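PDB 4Y2W: alanine racemase 1 from Caldanaerobacter subterraneus subsp. tengcongensis MB4, which belongs to the alanine racemase family, pairing an N-terminal TIM-barrel domain with a C-terminal domain rich in beta strands. Local coordinates for residues A[23-28]-A[223-228]; A[128-133]-A[149-154]; A[182-187]-A[204-209]. The protein carries 1 engineered substitution. One frame throughout, in Å; residues are numbered along the deposited sequence.

Overall arrangement
From the N terminus, the chain first builds helix 15-28, whose 23-28 segment waits almost two hundred residues for its partner, strand 222-224 and the turn after it; contact 1 closes this long loop. Contacts 2 and 3 both nest inside it, one after the other. Contact 2 folds helix 144-155 back on barrel strand 126-131, and contact 3 lays helix 177-195 against strand 203-208. All three reach the closed eight-stranded parallel barrel, each joining its wall to an outer helix. Contacts 1 and 3 are neighbours, their strands adjacent in the sheet, and both touch the same phosphate ion; contacts 2 and 3 meet where Ile132 packs on Phe187.

Contact 1: A[23-28]-A[223-228]; sequences REIKKI and VRPGII. With PO4 (phosphate ion), chain C.
Ile25 alone carries the helix side of this contact, its branches splitting between Val223, Pro225 and Ile228. Ile25 CG2 lies 4.3 Å from both Val223 CG1 and Pro225 CG, while Ile25 CD1 reaches along the other arm to Ile228 CG2 at 3.9 Å, the two isoleucines meeting tip to tip. A beta-branched residue suits this place because it offers two separate apolar ends to a buried surface. The partners lie on and just after strand 222-224, the eighth of a TIM barrel, which pairs with the first, 34-38, and Ile25 and Pro225 both also pack on Ile35 of that first strand. Helix 15-28 thus covers the seam where the barrel closes. Arg224 sets out away from the helix, and its NH2 donates to Ser167 O. Beyond it Gly226, having no side chain, lets a phosphate ion come up to the backbone: Gly226 N makes a weak hydrogen bond to O1 of the ion at 3.3 Å, and Ile227 N a weak but nearly straight one to O4 at 3.5 Å. The ion, probably from the crystallisation liquor, sits in a place consistent with that of the cofactor phosphate in related alanine racemases.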
# COMPACT_ATOMS: atom_id res chain seq x y z
N ARG A 23 15.74 7.03 22.12
CA ARG A 23 16.54 7.60 23.21
C ARG A 23 16.45 9.14 23.31
O ARG A 23 16.61 9.70 24.39
CB ARG A 23 18.01 7.16 23.10
CG ARG A 23 18.23 5.70 23.48
CD ARG A 23 19.71 5.39 23.71
NE ARG A 23 20.53 5.66 22.53
CZ ARG A 23 20.61 4.87 21.46
NH1 ARG A 23 19.91 3.74 21.38
NH2 ARG A 23 21.40 5.22 20.44
N GLU A 24 16.18 9.81 22.18
CA GLU A 24 15.96 11.25 22.18
C GLU A 24 14.67 11.63 22.92
O GLU A 24 14.62 12.65 23.60
CB GLU A 24 15.89 11.80 20.74
CG GLU A 24 17.21 11.74 19.99
CD GLU A 24 18.23 12.73 20.53
OE1 GLU A 24 17.89 13.92 20.67
OE2 GLU A 24 19.38 12.31 20.80
N ILE A 25 13.65 10.79 22.80
CA ILE A 25 12.37 11.04 23.48
C ILE A 25 12.53 10.93 25.00
O ILE A 25 11.90 11.69 25.74
CB ILE A 25 11.26 10.08 23.00
CG1 ILE A 25 11.05 10.20 21.48
CG2 ILE A 25 9.95 10.36 23.72
CD1 ILE A 25 10.77 11.61 21.00
N LYS A 26 13.35 9.99 25.46
CA LYS A 26 13.63 9.83 26.89
C LYS A 26 14.29 11.07 27.51
O LYS A 26 14.06 11.37 28.68
CB LYS A 26 14.49 8.59 27.14
CG LYS A 26 13.74 7.28 26.94
CD LYS A 26 14.56 6.07 27.37
CE LYS A 26 14.53 5.86 28.88
NZ LYS A 26 13.17 5.55 29.39
N LYS A 27 15.10 11.78 26.73
CA LYS A 27 15.74 13.01 27.20
C LYS A 27 14.73 14.12 27.45
O LYS A 27 14.89 14.90 28.39
CB LYS A 27 16.79 13.49 26.19
CG LYS A 27 17.98 12.55 26.03
CD LYS A 27 18.87 12.98 24.88
CE LYS A 27 20.12 12.11 24.78
NZ LYS A 27 21.02 12.54 23.68
N ILE A 28 13.69 14.19 26.62
CA ILE A 28 12.66 15.23 26.71
C ILE A 28 11.73 15.01 27.92
O ILE A 28 11.38 15.97 28.61
CB ILE A 28 11.79 15.29 25.43
CG1 ILE A 28 12.65 15.57 24.19
CG2 ILE A 28 10.69 16.34 25.56
CD1 ILE A 28 13.56 16.78 24.32
N VAL A 223 3.69 8.45 27.58
CA VAL A 223 3.77 9.28 26.38
C VAL A 223 3.75 8.38 25.13
O VAL A 223 4.24 7.25 25.17
CB VAL A 223 5.01 10.20 26.51
CG1 VAL A 223 5.90 10.16 25.28
CG2 VAL A 223 4.57 11.62 26.84
N ARG A 224 3.18 8.88 24.03
CA ARG A 224 2.90 8.05 22.84
C ARG A 224 3.60 8.53 21.55
O ARG A 224 2.94 9.02 20.62
CB ARG A 224 1.39 7.99 22.59
CG ARG A 224 0.56 7.37 23.71
CD ARG A 224 -0.86 7.08 23.23
NE ARG A 224 -1.49 8.26 22.63
CZ ARG A 224 -2.42 9.02 23.21
NH1 ARG A 224 -2.90 8.76 24.42
NH2 ARG A 224 -2.90 10.06 22.54
N PRO A 225 4.93 8.38 21.47
CA PRO A 225 5.63 8.75 20.24
C PRO A 225 5.40 7.74 19.12
O PRO A 225 5.47 6.53 19.35
CB PRO A 225 7.10 8.75 20.66
CG PRO A 225 7.17 7.76 21.77
CD PRO A 225 5.87 7.90 22.50
N GLY A 226 5.14 8.23 17.91
CA GLY A 226 4.93 7.39 16.74
C GLY A 226 5.85 7.79 15.61
O GLY A 226 7.00 7.38 15.56
N ILE A 227 5.33 8.61 14.69
CA ILE A 227 6.09 9.07 13.53
C ILE A 227 7.47 9.63 13.90
O ILE A 227 8.45 9.42 13.18
CB ILE A 227 5.32 10.12 12.70
CG1 ILE A 227 6.04 10.45 11.39
CG2 ILE A 227 5.11 11.40 13.51
CD1 ILE A 227 6.33 9.24 10.52
N ILE A 228 7.54 10.31 15.04
CA ILE A 228 8.78 10.94 15.48
C ILE A 228 9.91 9.92 15.70
O ILE A 228 11.08 10.24 15.52
CB ILE A 228 8.54 11.78 16.75
CG1 ILE A 228 9.65 12.82 16.93
CG2 ILE A 228 8.39 10.89 17.99
CD1 ILE A 228 9.25 13.97 17.82
P PO4 C . 2.02 10.39 16.39
O1 PO4 C . 3.42 10.83 16.76
O2 PO4 C . 1.11 11.59 16.27
O3 PO4 C . 1.49 9.46 17.47
O4 PO4 C . 2.06 9.66 15.06

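Contact 2: A[128-133]-A[149-154]; sequences VHIKID and KEILEM
Ile130 on the strand reaches across to Ile151 and Met154, one turn apart on the helix. From CB, which points toward the helix, the side chain divides at once: CG2 stands anti to the backbone N and CG1 lies beside it (chi1 -58°). Ile130 CG2 lies against the end of Ile151, 3.8 Å from Ile151 CD1 and 3.9 Å from Ile151 CG1, the two side chains lying alongside one another and running in opposing senses. The other branch runs from CG1 to the tip, where Ile130 CD1 comes within 3.7 Å of the sulfur Met154 SD. Here the chains cross obliquely, and the unbranched methionine, extended beyond CG, is long enough to span from the helix to the strand while also packing on Ile109 and Ala112 of helix 109-121. Two residues further on, Ile132 adds a looser contact, its CD1 lying 4.3 Å from Ile151 CD1. Isoleucine suits position 130 on the strand, since its beta-branched chain is at ease in extended backbone and presents methyls to the helix. Ile130 packs further on Val106 and Leu162 of the flanking strands, and the helix returns the chain to strand 160-166, completing a beta-alpha-beta crossover of the TIM barrel.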
# COMPACT_ATOMS: atom_id res chain seq x y z
N VAL A 128 -7.19 -3.28 30.48
CA VAL A 128 -7.91 -2.33 29.63
C VAL A 128 -7.53 -0.88 29.93
O VAL A 128 -7.24 -0.53 31.08
CB VAL A 128 -9.45 -2.45 29.75
CG1 VAL A 128 -9.93 -3.78 29.18
CG2 VAL A 128 -9.90 -2.29 31.20
N HIS A 129 -7.55 -0.06 28.89
CA HIS A 129 -7.32 1.38 28.99
C HIS A 129 -8.59 2.09 28.53
O HIS A 129 -9.14 1.76 27.48
CB HIS A 129 -6.15 1.79 28.10
CG HIS A 129 -4.81 1.47 28.68
ND1 HIS A 129 -3.67 2.16 28.33
CD2 HIS A 129 -4.42 0.55 29.59
CE1 HIS A 129 -2.64 1.68 28.99
NE2 HIS A 129 -3.07 0.70 29.77
N ILE A 130 -9.02 3.08 29.27
CA ILE A 130 -10.25 3.77 28.95
C ILE A 130 -9.99 4.99 28.07
O ILE A 130 -9.17 5.80 28.39
CB ILE A 130 -10.99 4.13 30.24
CG1 ILE A 130 -11.28 2.89 31.05
CG2 ILE A 130 -12.29 4.81 29.94
CD1 ILE A 130 -11.97 1.79 30.30
N LYS A 131 -10.70 5.11 26.96
CA LYS A 131 -10.50 6.26 26.08
C LYS A 131 -11.51 7.32 26.33
O LYS A 131 -12.69 7.07 26.41
CB LYS A 131 -10.47 5.88 24.59
CG LYS A 131 -10.65 7.04 23.61
CD LYS A 131 -9.38 7.61 23.00
CE LYS A 131 -9.66 8.69 21.94
NZ LYS A 131 -9.20 8.52 20.53
N ILE A 132 -11.02 8.54 26.44
CA ILE A 132 -11.85 9.68 26.66
C ILE A 132 -11.80 10.63 25.48
O ILE A 132 -10.75 10.97 24.99
CB ILE A 132 -11.41 10.42 27.94
CG1 ILE A 132 -11.24 9.43 29.07
CG2 ILE A 132 -12.43 11.45 28.33
CD1 ILE A 132 -12.53 8.79 29.50
N ASP A 133 -12.96 11.08 25.04
CA ASP A 133 -13.03 12.03 23.94
C ASP A 133 -13.10 13.45 24.50
O ASP A 133 -14.15 13.90 24.96
CB ASP A 133 -14.25 11.73 23.08
CG ASP A 133 -14.18 12.39 21.72
OD1 ASP A 133 -13.61 13.50 21.62
OD2 ASP A 133 -14.71 11.79 20.75
N LYS A 149 -19.78 6.84 35.85
CA LYS A 149 -20.60 5.72 36.30
C LYS A 149 -20.06 4.39 35.79
O LYS A 149 -19.80 3.47 36.57
CB LYS A 149 -22.06 5.91 35.86
CG LYS A 149 -23.02 4.92 36.48
CD LYS A 149 -24.39 4.95 35.82
CE LYS A 149 -25.30 3.89 36.41
NZ LYS A 149 -26.68 3.94 35.83
N GLU A 150 -19.89 4.29 34.47
CA GLU A 150 -19.46 3.05 33.83
C GLU A 150 -18.02 2.68 34.18
O GLU A 150 -17.71 1.50 34.38
CB GLU A 150 -19.62 3.14 32.31
CG GLU A 150 -21.07 3.30 31.87
CD GLU A 150 -21.26 3.14 30.38
OE1 GLU A 150 -20.27 3.20 29.63
OE2 GLU A 150 -22.42 2.96 29.95
N ILE A 151 -17.15 3.67 34.27
CA ILE A 151 -15.75 3.45 34.65
C ILE A 151 -15.66 2.92 36.09
O ILE A 151 -14.81 2.08 36.38
CB ILE A 151 -14.91 4.73 34.49
CG1 ILE A 151 -14.72 5.04 33.00
CG2 ILE A 151 -13.55 4.59 35.15
CD1 ILE A 151 -14.25 6.45 32.70
N LEU A 152 -16.53 3.41 36.97
CA LEU A 152 -16.54 2.95 38.37
C LEU A 152 -17.02 1.51 38.50
O LEU A 152 -16.57 0.79 39.39
CB LEU A 152 -17.37 3.89 39.25
CG LEU A 152 -16.69 5.21 39.65
CD1 LEU A 152 -17.70 6.25 40.11
CD2 LEU A 152 -15.63 4.97 40.72
N GLU A 153 -17.93 1.09 37.63
CA GLU A 153 -18.38 -0.29 37.61
C GLU A 153 -17.24 -1.21 37.16
O GLU A 153 -16.98 -2.24 37.78
CB GLU A 153 -19.60 -0.46 36.69
CG GLU A 153 -20.37 -1.75 36.94
CD GLU A 153 -21.67 -1.83 36.15
OE1 GLU A 153 -22.18 -2.96 35.98
OE2 GLU A 153 -22.19 -0.78 35.71
N MET A 154 -16.55 -0.80 36.09
CA MET A 154 -15.41 -1.55 35.56
C MET A 154 -14.32 -1.78 36.60
O MET A 154 -13.66 -2.82 36.60
CB MET A 154 -14.80 -0.82 34.36
CG MET A 154 -15.66 -0.86 33.11
SD MET A 154 -14.92 0.08 31.76
CE MET A 154 -16.37 0.59 30.85

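Contact 3: A[182-187]-A[204-209]; sequences EQFDKF and KHIANA. With PO4 (phosphate ion), chain C.
Phe184 and Phe187, on one flank of helix 182-187, close over Ile206 of barrel strand 203-208. Helix 177-195 links strands 160-166 and 203-208 in a beta-alpha-beta unit of the TIM barrel; over 182-187 its axis runs nearly antiparallel to 204-208 (171°), 10.5 Å away at closest. Walking along the helix, Gln183 comes first: its CB points toward the strand, but its amide is committed to other parts of the barrel, OE1 accepting from Ala170 N and NE2 donating to Thr134 OG1. Next, Phe184 has CG anti to the backbone N (chi1 -174°), which swings the ring across to Ile206; CG2 of Ile206 lies near the ring plane, at its edge, 4.2 Å from Phe184 CD1. The same ring meets Tyr217 edge-to-face. One turn on, Phe187 is buried and sets out toward the strand. Phe187 CD2 lies 4.2 Å from Ile206 CD1, and Phe187 CZ 4.0 Å from His205 O; large flat rings suit these places because they bridge the gap between helix and sheet. Phe187 also rests on Ile132 and Ile165. Beyond Ile206 the chain reaches a phosphate ion. Asn208 is the N-cap of helix 209-214, whose positive end would probably help to hold the anion. Ala209 N makes a weak hydrogen bond to phosphate O1 at 3.5 Å, and Asn208 ND2 gives another weak one to phosphate O2 at 3.4 Å.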
# COMPACT_ATOMS: atom_id res chain seq x y z
N GLU A 182 -7.33 23.28 26.85
CA GLU A 182 -8.74 22.99 27.11
C GLU A 182 -9.02 21.49 27.20
O GLU A 182 -9.73 21.05 28.10
CB GLU A 182 -9.62 23.61 26.02
CG GLU A 182 -11.11 23.33 26.17
CD GLU A 182 -11.95 24.03 25.12
OE1 GLU A 182 -11.37 24.64 24.19
OE2 GLU A 182 -13.19 23.97 25.22
N GLN A 183 -8.46 20.73 26.27
CA GLN A 183 -8.65 19.27 26.24
C GLN A 183 -7.99 18.62 27.45
O GLN A 183 -8.53 17.68 28.03
CB GLN A 183 -8.07 18.66 24.96
CG GLN A 183 -8.82 19.00 23.69
CD GLN A 183 -8.34 18.19 22.50
OE1 GLN A 183 -7.65 18.71 21.62
NE2 GLN A 183 -8.71 16.91 22.47
N PHE A 184 -6.81 19.12 27.82
CA PHE A 184 -6.07 18.59 28.96
C PHE A 184 -6.85 18.77 30.27
O PHE A 184 -6.98 17.84 31.05
CB PHE A 184 -4.70 19.27 29.06
CG PHE A 184 -3.82 18.69 30.13
CD1 PHE A 184 -3.14 17.50 29.91
CD2 PHE A 184 -3.68 19.33 31.36
CE1 PHE A 184 -2.33 16.96 30.90
CE2 PHE A 184 -2.87 18.79 32.34
CZ PHE A 184 -2.19 17.61 32.11
N ASP A 185 -7.38 19.98 30.49
CA ASP A 185 -8.14 20.29 31.70
C ASP A 185 -9.38 19.40 31.83
O ASP A 185 -9.60 18.80 32.89
CB ASP A 185 -8.54 21.77 31.73
CG ASP A 185 -7.35 22.70 31.96
OD1 ASP A 185 -6.23 22.22 32.20
OD2 ASP A 185 -7.55 23.93 31.90
N LYS A 186 -10.18 19.29 30.77
CA LYS A 186 -11.34 18.40 30.76
C LYS A 186 -10.96 17.00 31.20
O LYS A 186 -11.65 16.38 32.02
CB LYS A 186 -11.96 18.31 29.36
CG LYS A 186 -12.79 19.51 28.96
CD LYS A 186 -13.62 19.20 27.73
CE LYS A 186 -14.33 20.43 27.20
NZ LYS A 186 -15.14 20.12 25.99
N PHE A 187 -9.86 16.50 30.65
CA PHE A 187 -9.34 15.18 30.96
C PHE A 187 -9.02 15.05 32.45
O PHE A 187 -9.52 14.16 33.12
CB PHE A 187 -8.09 14.89 30.11
CG PHE A 187 -7.63 13.46 30.17
CD1 PHE A 187 -8.47 12.42 29.81
CD2 PHE A 187 -6.33 13.16 30.57
CE1 PHE A 187 -8.04 11.11 29.86
CE2 PHE A 187 -5.89 11.85 30.61
CZ PHE A 187 -6.75 10.82 30.26
N LYS A 204 -2.21 7.31 33.20
CA LYS A 204 -2.86 8.43 32.54
C LYS A 204 -1.92 8.93 31.45
O LYS A 204 -0.75 9.19 31.72
CB LYS A 204 -3.16 9.56 33.54
CG LYS A 204 -3.85 9.10 34.82
CD LYS A 204 -4.20 10.26 35.74
CE LYS A 204 -2.97 10.93 36.35
NZ LYS A 204 -2.21 10.03 37.26
N HIS A 205 -2.44 9.05 30.23
CA HIS A 205 -1.63 9.52 29.10
C HIS A 205 -2.48 10.18 28.03
O HIS A 205 -3.65 9.85 27.86
CB HIS A 205 -0.80 8.39 28.50
CG HIS A 205 -1.59 7.17 28.13
ND1 HIS A 205 -1.74 6.75 26.83
CD2 HIS A 205 -2.25 6.27 28.89
CE1 HIS A 205 -2.47 5.65 26.80
NE2 HIS A 205 -2.79 5.34 28.04
N ILE A 206 -1.89 11.14 27.32
CA ILE A 206 -2.62 11.93 26.33
C ILE A 206 -1.74 12.45 25.18
O ILE A 206 -2.24 12.69 24.08
CB ILE A 206 -3.35 13.10 27.03
CG1 ILE A 206 -4.35 13.77 26.08
CG2 ILE A 206 -2.35 14.12 27.57
CD1 ILE A 206 -5.32 14.70 26.79
N ALA A 207 -0.44 12.62 25.43
CA ALA A 207 0.45 13.28 24.48
C ALA A 207 0.94 12.38 23.35
O ALA A 207 1.52 11.31 23.60
CB ALA A 207 1.64 13.87 25.23
N ASN A 208 0.69 12.81 22.11
CA ASN A 208 1.38 12.28 20.93
C ASN A 208 2.60 13.15 20.64
O ASN A 208 2.88 14.09 21.40
CB ASN A 208 0.42 12.22 19.73
CG ASN A 208 -0.17 13.57 19.36
OD1 ASN A 208 -0.12 14.52 20.15
ND2 ASN A 208 -0.74 13.66 18.16
N ALA A 209 3.34 12.86 19.57
CA ALA A 209 4.60 13.57 19.27
C ALA A 209 4.52 15.10 19.35
O ALA A 209 5.44 15.75 19.86
CB ALA A 209 5.13 13.14 17.91
P PO4 C . 2.02 10.39 16.39
O1 PO4 C . 3.42 10.83 16.76
O2 PO4 C . 1.11 11.59 16.27
O3 PO4 C . 1.49 9.46 17.47
O4 PO4 C . 2.06 9.66 15.06